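Thermophilic dibenzothiophene desulfurization enzyme C (PDB 5XDB) probably catalyses the FMNH2-dependent oxidation of dibenzothiophene by molecular oxygen to its sulfoxide and sulfone, early in the microbial removal of its sulfur. Local coordinates at residues 125-130 and 168-173; 52-57 and 89-94. All coordinates share one frame; numbering follows the deposited sequence.

Contact 1 of 2, residues 125-130 and 168-173. With FMN (flavin mononucleotide), chain E.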
# COMPACT_ATOMS: atom_id res chain seq x y z
N GLY A 125 -24.89 -26.93 12.62
CA GLY A 125 -24.94 -25.49 12.75
C GLY A 125 -24.60 -25.09 14.18
O GLY A 125 -24.41 -25.94 15.06
N ASN A 126 -24.54 -23.78 14.42
CA ASN A 126 -24.23 -23.33 15.77
C ASN A 126 -25.03 -22.09 16.12
O ASN A 126 -25.45 -21.32 15.24
CB ASN A 126 -22.73 -23.06 15.96
CG ASN A 126 -22.30 -21.74 15.37
OD1 ASN A 126 -22.15 -20.74 16.08
ND2 ASN A 126 -22.10 -21.73 14.05
N ALA A 127 -25.22 -21.90 17.42
CA ALA A 127 -25.86 -20.72 17.99
C ALA A 127 -25.02 -20.31 19.20
O ALA A 127 -25.17 -20.88 20.28
CB ALA A 127 -27.31 -20.99 18.37
N SER A 128 -24.13 -19.34 19.00
CA SER A 128 -23.10 -19.01 19.99
C SER A 128 -23.06 -17.51 20.31
O SER A 128 -23.20 -17.11 21.47
CB SER A 128 -21.73 -19.46 19.49
OG SER A 128 -21.80 -20.75 18.87
N SER A 129 -22.85 -16.69 19.28
CA SER A 129 -22.74 -15.25 19.47
C SER A 129 -24.11 -14.62 19.73
O SER A 129 -25.16 -15.22 19.50
CB SER A 129 -22.10 -14.60 18.24
OG SER A 129 -20.78 -15.06 18.05
N GLU A 130 -24.08 -13.38 20.22
CA GLU A 130 -25.29 -12.66 20.57
C GLU A 130 -25.16 -11.22 20.07
O GLU A 130 -24.07 -10.77 19.70
CB GLU A 130 -25.54 -12.70 22.09
CG GLU A 130 -25.62 -14.14 22.63
CD GLU A 130 -26.01 -14.23 24.11
OE1 GLU A 130 -25.82 -15.33 24.70
OE2 GLU A 130 -26.49 -13.22 24.66
N LEU A 168 -27.58 -28.51 16.46
CA LEU A 168 -27.06 -27.18 16.77
C LEU A 168 -26.09 -27.30 17.93
O LEU A 168 -26.44 -27.90 18.96
CB LEU A 168 -28.18 -26.21 17.12
CG LEU A 168 -29.16 -25.84 16.00
CD1 LEU A 168 -30.28 -24.97 16.57
CD2 LEU A 168 -28.44 -25.12 14.86
N LEU A 169 -24.89 -26.78 17.76
CA LEU A 169 -23.98 -26.56 18.88
C LEU A 169 -24.37 -25.25 19.56
O LEU A 169 -24.34 -24.19 18.92
CB LEU A 169 -22.53 -26.53 18.40
CG LEU A 169 -21.43 -26.10 19.37
CD1 LEU A 169 -21.32 -27.06 20.54
CD2 LEU A 169 -20.09 -25.96 18.65
N VAL A 170 -24.78 -25.32 20.82
CA VAL A 170 -25.36 -24.17 21.50
C VAL A 170 -24.57 -23.87 22.77
O VAL A 170 -24.14 -24.78 23.48
CB VAL A 170 -26.85 -24.41 21.83
CG1 VAL A 170 -27.44 -23.17 22.47
CG2 VAL A 170 -27.62 -24.74 20.55
N PHE A 171 -24.40 -22.58 23.04
CA PHE A 171 -23.67 -22.07 24.20
C PHE A 171 -24.58 -21.20 25.05
O PHE A 171 -25.34 -20.37 24.52
CB PHE A 171 -22.43 -21.26 23.77
CG PHE A 171 -21.38 -22.07 23.07
CD1 PHE A 171 -20.32 -22.60 23.79
CD2 PHE A 171 -21.46 -22.31 21.71
CE1 PHE A 171 -19.33 -23.35 23.15
CE2 PHE A 171 -20.49 -23.06 21.07
CZ PHE A 171 -19.42 -23.59 21.80
N ALA A 172 -24.50 -21.39 26.36
CA ALA A 172 -25.30 -20.60 27.29
C ALA A 172 -24.50 -20.44 28.57
O ALA A 172 -23.50 -21.12 28.80
CB ALA A 172 -26.66 -21.25 27.55
N VAL A 173 -24.95 -19.51 29.42
CA VAL A 173 -24.31 -19.23 30.70
C VAL A 173 -25.26 -19.65 31.81
O VAL A 173 -26.46 -19.32 31.77
CB VAL A 173 -23.92 -17.75 30.82
CG1 VAL A 173 -23.38 -17.46 32.20
CG2 VAL A 173 -22.89 -17.40 29.75
N1 FMN E . -20.54 -15.95 15.32
C2 FMN E . -20.78 -17.18 15.87
O2 FMN E . -20.69 -17.30 17.10
N3 FMN E . -21.11 -18.25 15.06
C4 FMN E . -21.19 -18.09 13.69
O4 FMN E . -21.50 -19.06 12.98
C4A FMN E . -20.95 -16.83 13.14
N5 FMN E . -21.04 -16.65 11.77
C5A FMN E . -20.79 -15.40 11.23
C6 FMN E . -20.88 -15.25 9.84
C7 FMN E . -20.65 -14.00 9.26
C7M FMN E . -20.76 -13.89 7.76
C8 FMN E . -20.31 -12.92 10.08
C8M FMN E . -20.05 -11.55 9.51
C9 FMN E . -20.22 -13.08 11.46
C9A FMN E . -20.47 -14.32 12.04
N10 FMN E . -20.35 -14.51 13.42
C10 FMN E . -20.62 -15.76 13.95
C1' FMN E . -20.11 -13.34 14.36
C2' FMN E . -18.77 -12.73 14.71
O2' FMN E . -18.09 -13.63 15.55
C3' FMN E . -19.04 -11.43 15.48
O3' FMN E . -19.98 -11.70 16.52
C4' FMN E . -19.62 -10.26 14.67
O4' FMN E . -18.90 -10.16 13.46
C5' FMN E . -19.53 -8.94 15.45
O5' FMN E . -20.26 -7.89 14.82
P FMN E . -19.80 -6.34 14.90
O1P FMN E . -18.41 -6.25 14.27
O2P FMN E . -20.75 -5.44 14.13
O3P FMN E . -19.79 -5.86 16.34

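Contact 2 of 2, residues 52-57 and 89-94. With FMN (flavin mononucleotide), chain E.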
# COMPACT_ATOMS: atom_id res chain seq x y z
N SER A 52 -22.21 -36.40 -0.53
CA SER A 52 -20.80 -36.59 -0.86
C SER A 52 -20.05 -37.35 0.22
O SER A 52 -18.99 -37.91 -0.06
CB SER A 52 -20.10 -35.24 -1.07
OG SER A 52 -19.85 -34.62 0.18
N GLY A 53 -20.56 -37.36 1.46
CA GLY A 53 -19.85 -37.97 2.57
C GLY A 53 -18.78 -37.09 3.20
O GLY A 53 -18.25 -37.47 4.26
N LEU A 54 -18.45 -35.94 2.60
CA LEU A 54 -17.34 -35.14 3.12
C LEU A 54 -17.62 -34.57 4.51
O LEU A 54 -16.67 -34.19 5.20
CB LEU A 54 -17.00 -34.01 2.15
CG LEU A 54 -16.47 -34.42 0.76
CD1 LEU A 54 -16.12 -33.20 -0.10
CD2 LEU A 54 -15.27 -35.38 0.88
N LEU A 55 -18.88 -34.49 4.93
CA LEU A 55 -19.16 -34.04 6.28
C LEU A 55 -18.56 -34.97 7.33
O LEU A 55 -18.37 -34.54 8.48
CB LEU A 55 -20.67 -33.89 6.50
CG LEU A 55 -21.42 -32.83 5.68
CD1 LEU A 55 -22.92 -32.96 5.86
CD2 LEU A 55 -20.97 -31.40 6.05
N THR A 56 -18.24 -36.21 6.95
CA THR A 56 -17.67 -37.23 7.84
C THR A 56 -16.15 -37.36 7.69
O THR A 56 -15.59 -38.38 8.09
CB THR A 56 -18.33 -38.60 7.58
OG1 THR A 56 -17.84 -39.16 6.35
CG2 THR A 56 -19.83 -38.48 7.54
N LEU A 57 -15.49 -36.34 7.13
CA LEU A 57 -14.05 -36.45 6.84
C LEU A 57 -13.24 -36.80 8.08
O LEU A 57 -12.26 -37.55 7.99
CB LEU A 57 -13.53 -35.15 6.25
CG LEU A 57 -13.60 -35.02 4.73
CD1 LEU A 57 -13.44 -33.54 4.36
CD2 LEU A 57 -12.54 -35.86 4.06
N HIS A 89 -18.34 -21.55 3.55
CA HIS A 89 -18.51 -21.13 4.94
C HIS A 89 -19.30 -22.17 5.72
O HIS A 89 -18.92 -22.54 6.83
CB HIS A 89 -19.22 -19.78 4.97
CG HIS A 89 -19.66 -19.34 6.33
ND1 HIS A 89 -18.93 -18.48 7.11
CD2 HIS A 89 -20.78 -19.62 7.03
CE1 HIS A 89 -19.57 -18.26 8.24
NE2 HIS A 89 -20.70 -18.94 8.22
N LEU A 90 -20.45 -22.61 5.18
CA LEU A 90 -21.25 -23.61 5.88
C LEU A 90 -20.45 -24.88 6.11
O LEU A 90 -20.43 -25.42 7.22
CB LEU A 90 -22.53 -23.91 5.08
CG LEU A 90 -23.55 -22.78 5.02
CD1 LEU A 90 -24.59 -23.08 3.93
CD2 LEU A 90 -24.21 -22.59 6.38
N PHE A 91 -19.77 -25.36 5.06
CA PHE A 91 -18.92 -26.53 5.17
C PHE A 91 -17.81 -26.31 6.19
O PHE A 91 -17.59 -27.15 7.08
CB PHE A 91 -18.36 -26.84 3.78
CG PHE A 91 -17.59 -28.13 3.67
CD1 PHE A 91 -18.25 -29.35 3.61
CD2 PHE A 91 -16.21 -28.11 3.54
CE1 PHE A 91 -17.53 -30.54 3.48
CE2 PHE A 91 -15.49 -29.27 3.40
CZ PHE A 91 -16.15 -30.50 3.37
N GLY A 92 -17.16 -25.15 6.14
CA GLY A 92 -16.09 -24.87 7.09
C GLY A 92 -16.59 -24.79 8.52
O GLY A 92 -16.00 -25.37 9.43
N TYR A 93 -17.70 -24.07 8.73
CA TYR A 93 -18.22 -23.95 10.09
C TYR A 93 -18.70 -25.30 10.63
O TYR A 93 -18.63 -25.54 11.84
CB TYR A 93 -19.35 -22.92 10.16
CG TYR A 93 -19.03 -21.78 11.11
CD1 TYR A 93 -18.84 -22.02 12.48
CD2 TYR A 93 -18.92 -20.48 10.65
CE1 TYR A 93 -18.53 -20.98 13.36
CE2 TYR A 93 -18.62 -19.43 11.52
CZ TYR A 93 -18.42 -19.68 12.87
OH TYR A 93 -18.13 -18.63 13.73
N HIS A 94 -19.24 -26.16 9.76
CA HIS A 94 -19.53 -27.53 10.17
C HIS A 94 -18.32 -28.15 10.86
O HIS A 94 -18.45 -28.78 11.92
CB HIS A 94 -19.96 -28.38 8.97
CG HIS A 94 -19.97 -29.86 9.22
ND1 HIS A 94 -21.05 -30.53 9.76
CD2 HIS A 94 -19.02 -30.81 8.98
CE1 HIS A 94 -20.77 -31.82 9.85
NE2 HIS A 94 -19.55 -32.01 9.38
N1 FMN E . -20.54 -15.95 15.32
C2 FMN E . -20.78 -17.18 15.87
O2 FMN E . -20.69 -17.30 17.10
N3 FMN E . -21.11 -18.25 15.06
C4 FMN E . -21.19 -18.09 13.69
O4 FMN E . -21.50 -19.06 12.98
C4A FMN E . -20.95 -16.83 13.14
N5 FMN E . -21.04 -16.65 11.77
C5A FMN E . -20.79 -15.40 11.23
C6 FMN E . -20.88 -15.25 9.84
C7 FMN E . -20.65 -14.00 9.26
C7M FMN E . -20.76 -13.89 7.76
C8 FMN E . -20.31 -12.92 10.08
C8M FMN E . -20.05 -11.55 9.51
C9 FMN E . -20.22 -13.08 11.46
C9A FMN E . -20.47 -14.32 12.04
N10 FMN E . -20.35 -14.51 13.42
C10 FMN E . -20.62 -15.76 13.95
C1' FMN E . -20.11 -13.34 14.36
C2' FMN E . -18.77 -12.73 14.71
O2' FMN E . -18.09 -13.63 15.55
C3' FMN E . -19.04 -11.43 15.48
O3' FMN E . -19.98 -11.70 16.52
C4' FMN E . -19.62 -10.26 14.67
O4' FMN E . -18.90 -10.16 13.46
C5' FMN E . -19.53 -8.94 15.45
O5' FMN E . -20.26 -7.89 14.82
P FMN E . -19.80 -6.34 14.90
O1P FMN E . -18.41 -6.25 14.27
O2P FMN E . -20.75 -5.44 14.13
O3P FMN E . -19.79 -5.86 16.34

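Contact 1 of 2, residues 125-130 and 168-173
Asn-126 and Leu-169 face each other across two parallel strands, their CA atoms 4.5 Å apart and their side chains on the same face of the sheet. Leu-169 grips the neighbouring strand through both backbone polar atoms: its N donates to Gly-125 O at 2.9 Å and its O accepts from Ala-127 N. A weak bond from Phe-171 N to Ala-127 O follows where strand 125-127 ends. On the other face, the small Ala-127 packs beside Val-170, and both touch Phe-217, while Gly-125 avoids a CB that would press on Leu-168 CD2.

Asn-126 CB lies 3.6 Å from Leu-169 O. With CG set between the backbone N and the carbonyl carbon (chi1 78°), the amide is carried to the pyrimidine ring, CG itself 3.7 Å from both FMN N3 and FMN O4. OD1 accepts the N3-H of FMN at 2.9 Å, nearly straight at 163°, and ND2 donates to FMN O4, also at 2.9 Å. An asparagine thus matches an adjacent donor and acceptor. Ser-128 OG also donates to OD1, at 2.8 Å, which helps fix the amide's rotation; the same OG lies 3.3 Å from Phe-171 CD2. Ser-129 N adds a weak bond to FMN O2.

This is the middle beta domain of the acyl-CoA dehydrogenase fold, where a strand end and the loop after it bind the flavin pyrimidine.

Contact 2 of 2, residues 52-57 and 89-94
Leu-54 and Leu-55 form a 3-10 turn that meets one side of the helix carrying Phe-91 and His-94, the CA atoms of Leu-55 and His-94 7.6 Å apart. Gly-53, with positive phi (82°), ends the preceding helix; a CB there would strike the carbonyl before it. Its own O holds Thr-56 through N and OG1, and Ser-52 OG accepts from Leu-54 N in an ST turn.

His-94 swings its ring out from the helix, CG anti to the backbone N (chi1 166°). NE2 donates to a lone pair of Leu-55 O at 2.9 Å, while Leu-55 CD2 sits above the ring centre, 3.5 Å from the centroid, in a CH-pi contact. ND1 accepts from the backbone N of Leu-124, consistent with a neutral ring protonated on NE2. Phe-91, large and apolar, packs among leucines and helix 70-83: Leu-54 CB meets its edge 3.8 Å from CE1 and Leu-57 crosses near CZ.

Another side of the helix carries Tyr-93: FMN O4 sits over one face of its ring, toward the rim, 3.1 Å from CZ, and Tyr-93 OH comes 3.1 Å from FMN C4. A phenylalanine here lacks the hydroxyl and would probably leave His-388 NE2 without that hydrogen-bond partner beside the flavin C4.

Such a helix, packed in the helical core yet walling the flavin pocket, belongs to the N-terminal domain of the acyl-CoA dehydrogenase fold.

How the contacts relate
Both contacts are buried, but they belong to different architectures and lie about 18 Å apart between centres. Contact 1 pairs strands of the beta domain, so main-chain bonds carry it, and Asn-126 and Ser-129 are turned to the cofactor. Contact 2 joins a loop to helix 85-104 within the helical domain; leucines and Phe-91 dominate, and one histidine supplies the cross-segment hydrogen bond. They share no secondary-structure element, yet they touch: Asn-126 ND2 packs 3.6 Å from Tyr-93 CD1, and FMN lies against both. Contact 2 is also tied to the start of strand 124-127, which contact 1 uses. Ala-365 and Arg-366 of the second subunit bond the same FMN.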